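Local coordinates for protein ferritin (Ulva pertusa, PDB 3VNX) that probably oxidises ferrous iron and stores the ferric product inside a hollow shell of 24 subunits, at residues A[128-139]-A[169-180]. Sequence-based numbering, arbitrary orientation. Where two conformers were deposited one is given.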
# COMPACT_ATOMS: atom_id res chain seq x y z
N MET A 128 -40.59 -4.68 33.71
CA MET A 128 -40.05 -3.35 33.44
C MET A 128 -40.58 -2.32 34.45
O MET A 128 -39.87 -1.38 34.85
CB MET A 128 -40.30 -2.93 31.99
CG MET A 128 -39.69 -3.91 30.98
SD MET A 128 -37.94 -4.29 31.34
CE MET A 128 -37.19 -2.69 30.99
N GLU A 129 -41.81 -2.52 34.90
CA GLU A 129 -42.35 -1.68 35.96
C GLU A 129 -41.63 -1.96 37.28
O GLU A 129 -41.37 -1.05 38.05
CB GLU A 129 -43.87 -1.88 36.09
CG GLU A 129 -44.68 -1.27 34.94
CD GLU A 129 -46.18 -1.36 35.17
OE1 GLU A 129 -46.61 -2.08 36.10
OE2 GLU A 129 -46.94 -0.71 34.42
N LEU A 130 -41.31 -3.22 37.53
CA LEU A 130 -40.55 -3.59 38.72
C LEU A 130 -39.18 -2.93 38.67
O LEU A 130 -38.76 -2.28 39.63
CB LEU A 130 -40.39 -5.11 38.78
CG LEU A 130 -40.19 -5.80 40.13
CD1 LEU A 130 -39.23 -6.96 39.96
CD2 LEU A 130 -39.70 -4.86 41.21
N ALA A 131 -38.51 -3.09 37.54
CA ALA A 131 -37.18 -2.51 37.31
C ALA A 131 -37.18 -1.00 37.51
O ALA A 131 -36.34 -0.46 38.24
CB ALA A 131 -36.67 -2.87 35.91
N LEU A 132 -38.10 -0.31 36.85
CA LEU A 132 -38.23 1.12 37.01
C LEU A 132 -38.35 1.47 38.49
O LEU A 132 -37.63 2.32 39.00
CB LEU A 132 -39.47 1.63 36.25
CG LEU A 132 -39.89 3.08 36.49
CD1 LEU A 132 -38.75 4.05 36.21
CD2 LEU A 132 -41.12 3.42 35.64
N SER A 133 -39.26 0.78 39.17
CA SER A 133 -39.55 1.02 40.58
C SER A 133 -38.27 0.85 41.40
O SER A 133 -37.97 1.67 42.28
CB SER A 133 -40.63 0.05 41.09
OG SER A 133 -41.86 0.25 40.39
N LEU A 134 -37.53 -0.21 41.09
CA LEU A 134 -36.25 -0.45 41.74
C LEU A 134 -35.25 0.67 41.47
O LEU A 134 -34.50 1.08 42.36
CB LEU A 134 -35.67 -1.80 41.31
CG LEU A 134 -36.32 -3.04 41.94
CD1 LEU A 134 -35.70 -4.33 41.42
CD2 LEU A 134 -36.20 -2.97 43.45
N GLU A 135 -35.25 1.19 40.25
CA GLU A 135 -34.32 2.25 39.88
C GLU A 135 -34.67 3.55 40.59
O GLU A 135 -33.79 4.25 41.10
CB GLU A 135 -34.30 2.43 38.37
CG GLU A 135 -33.78 1.22 37.62
CD GLU A 135 -32.34 0.92 37.96
OE1 GLU A 135 -31.64 1.85 38.42
OE2 GLU A 135 -31.90 -0.23 37.79
N LYS A 136 -35.96 3.88 40.64
CA LYS A 136 -36.42 5.06 41.41
C LYS A 136 -36.03 4.92 42.89
O LYS A 136 -35.50 5.86 43.49
CB LYS A 136 -37.93 5.27 41.27
CG LYS A 136 -38.37 5.57 39.83
CD LYS A 136 -39.89 5.53 39.65
CE LYS A 136 -40.55 6.84 40.07
NZ LYS A 136 -42.04 6.82 39.95
N LEU A 137 -36.29 3.74 43.45
CA LEU A 137 -35.88 3.45 44.81
C LEU A 137 -34.38 3.74 44.96
O LEU A 137 -33.97 4.46 45.89
CB LEU A 137 -36.16 1.99 45.16
CG LEU A 137 -36.43 1.67 46.63
CD1 LEU A 137 -36.19 0.20 46.94
CD2 LEU A 137 -35.64 2.56 47.58
N ASN A 138 -33.57 3.20 44.06
CA ASN A 138 -32.13 3.38 44.20
C ASN A 138 -31.70 4.84 44.02
O ASN A 138 -30.70 5.26 44.59
CB ASN A 138 -31.33 2.48 43.28
CG ASN A 138 -29.90 2.32 43.76
OD1 ASN A 138 -29.63 2.51 44.94
ND2 ASN A 138 -28.99 2.00 42.85
N PHE A 139 -32.46 5.60 43.24
CA PHE A 139 -32.20 7.02 43.09
C PHE A 139 -32.32 7.69 44.46
O PHE A 139 -31.47 8.49 44.86
CB PHE A 139 -33.21 7.61 42.10
CG PHE A 139 -33.00 9.07 41.82
CD1 PHE A 139 -31.77 9.67 42.03
CD2 PHE A 139 -34.05 9.83 41.32
CE1 PHE A 139 -31.59 11.03 41.76
CE2 PHE A 139 -33.88 11.17 41.04
CZ PHE A 139 -32.65 11.78 41.27
N GLN A 169 -27.79 7.60 37.69
CA GLN A 169 -29.06 7.01 38.09
C GLN A 169 -30.21 7.82 37.48
O GLN A 169 -31.25 7.26 37.09
CB GLN A 169 -29.16 6.91 39.62
CG GLN A 169 -30.42 6.22 40.11
CD GLN A 169 -30.53 4.77 39.64
OE1 GLN A 169 -29.73 3.92 40.02
NE2 GLN A 169 -31.54 4.49 38.83
N VAL A 170 -30.00 9.13 37.34
CA VAL A 170 -30.97 9.97 36.65
C VAL A 170 -31.24 9.44 35.23
O VAL A 170 -32.38 9.19 34.86
CB VAL A 170 -30.49 11.44 36.60
CG1 VAL A 170 -31.44 12.29 35.74
CG2 VAL A 170 -30.38 12.00 38.01
N ASP A 171 -30.18 9.27 34.45
CA ASP A 171 -30.31 8.71 33.11
C ASP A 171 -31.00 7.35 33.17
O ASP A 171 -31.92 7.07 32.40
CB ASP A 171 -28.94 8.53 32.46
CG ASP A 171 -28.18 9.84 32.33
OD1 ASP A 171 -28.82 10.87 32.05
OD2 ASP A 171 -26.93 9.82 32.50
N ALA A 172 -30.55 6.49 34.08
CA ALA A 172 -31.14 5.17 34.20
C ALA A 172 -32.66 5.22 34.42
O ALA A 172 -33.41 4.50 33.73
CB ALA A 172 -30.44 4.36 35.30
N VAL A 173 -33.10 6.06 35.36
CA VAL A 173 -34.53 6.17 35.62
C VAL A 173 -35.34 6.57 34.39
O VAL A 173 -36.35 5.94 34.08
CB VAL A 173 -34.86 7.15 36.76
CG1 VAL A 173 -36.36 7.47 36.75
CG2 VAL A 173 -34.42 6.58 38.10
N LYS A 174 -34.91 7.63 33.70
CA LYS A 174 -35.59 8.07 32.49
C LYS A 174 -35.66 6.95 31.44
O LYS A 174 -36.73 6.71 30.85
CB LYS A 174 -34.92 9.32 31.90
CG LYS A 174 -35.28 9.64 30.44
CD LYS A 174 -36.60 10.36 30.31
CE LYS A 174 -36.99 10.53 28.84
NZ LYS A 174 -36.52 11.81 28.28
N GLU A 175 -34.54 6.26 31.23
CA GLU A 175 -34.49 5.14 30.29
C GLU A 175 -35.50 4.05 30.63
O GLU A 175 -36.15 3.47 29.75
CB GLU A 175 -33.08 4.53 30.26
CG GLU A 175 -32.97 3.18 29.54
CD GLU A 175 -31.64 2.49 29.80
OE1 GLU A 175 -30.96 2.88 30.77
OE2 GLU A 175 -31.27 1.57 29.03
N HIS A 176 -35.64 3.76 31.93
CA HIS A 176 -36.61 2.73 32.32
C HIS A 176 -38.05 3.24 32.20
O HIS A 176 -38.95 2.47 31.86
CB HIS A 176 -36.34 2.21 33.72
CG HIS A 176 -35.18 1.26 33.79
ND1 HIS A 176 -35.34 -0.10 33.86
CD2 HIS A 176 -33.85 1.49 33.81
CE1 HIS A 176 -34.15 -0.68 33.91
NE2 HIS A 176 -33.23 0.27 33.88
N ALA A 177 -38.25 4.52 32.45
CA ALA A 177 -39.59 5.10 32.30
C ALA A 177 -40.07 4.89 30.86
O ALA A 177 -41.20 4.42 30.63
CB ALA A 177 -39.61 6.58 32.69
N VAL A 178 -39.19 5.19 29.90
CA VAL A 178 -39.51 5.03 28.48
C VAL A 178 -39.89 3.60 28.07
O VAL A 178 -40.89 3.40 27.37
CB VAL A 178 -38.35 5.53 27.61
CG1 VAL A 178 -38.62 5.23 26.12
CG2 VAL A 178 -38.15 7.01 27.85
N TYR A 179 -39.11 2.61 28.51
CA TYR A 179 -39.46 1.20 28.29
C TYR A 179 -40.87 0.87 28.75
O TYR A 179 -41.61 0.15 28.07
CB TYR A 179 -38.53 0.27 29.06
CG TYR A 179 -37.10 0.29 28.58
CD1 TYR A 179 -36.80 0.32 27.22
CD2 TYR A 179 -36.06 0.24 29.50
CE1 TYR A 179 -35.48 0.34 26.79
CE2 TYR A 179 -34.75 0.25 29.08
CZ TYR A 179 -34.46 0.30 27.73
OH TYR A 179 -33.14 0.30 27.35
N VAL A 180 -41.19 1.35 29.96
CA VAL A 180 -42.51 1.13 30.53
C VAL A 180 -43.57 1.77 29.64
O VAL A 180 -44.57 1.14 29.28
CB VAL A 180 -42.61 1.69 31.97
CG1 VAL A 180 -44.05 1.74 32.43
CG2 VAL A 180 -41.78 0.83 32.93
O HOH W 1 -37.93 -0.31 33.01
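The antiparallel pairing of the last two long helices of the ferritin four-helix bundle brings Leu132, Glu135, Val173 and His176 together as interlocking knobs, each side chain seated among four residues of the facing helix. The axes of 128-139 and 169-180 approach to 9.0 Å at -159°. Leu132 sits with its two methyls divided: CD1 rests 3.7 Å from Val173 O, while CD2 lies against Val180 CG2. Three residues on, Glu135 meets Gln169 in a hydrogen bond. Gln169 NE2 donates to Glu135 OE1 at 2.7 Å in a nearly straight bond (161°), and OE1 accepts with its anti lone pair, the one away from OE2; carboxylate and amide are almost coplanar, and the other oxygen, OE2, is bound by Tyr58 OH, which would hold the carboxylate against rotation. With CG anti to the carbonyl carbon (chi1 -64°), Glu135 lays this carbon over one face of the His176 imidazole, a CH-pi contact 3.9 Å from the ring centroid; a turn about CB-CG then carries the carboxylate to Gln169. In the ferritin-like fold these helices belong to one bundle with 38-66 and 73-99: Asn138, close to a bound calcium ion, is hydrogen-bonded to Gln47 and Glu51 of helix 38-66. Nearer its backbone, Gln169 CG packs 3.6 Å from Phe139 CA. A leucine in place of Gln169 would probably leave Glu135 OE1 without its donor in this buried interface. At the other end, one water binds His176 ND1 at 2.7 Å and donates to Met128 O and His176 O, joining the helices, and Ala131 CB touches the same imidazole 3.7 Å from ND1. Folded by turns about CB-CG and CG-SD, Met128 carries CE to within 3.5 Å of Tyr179 CD2, in a cluster with Phe75, Phe78 and Phe79 of helix 73-99.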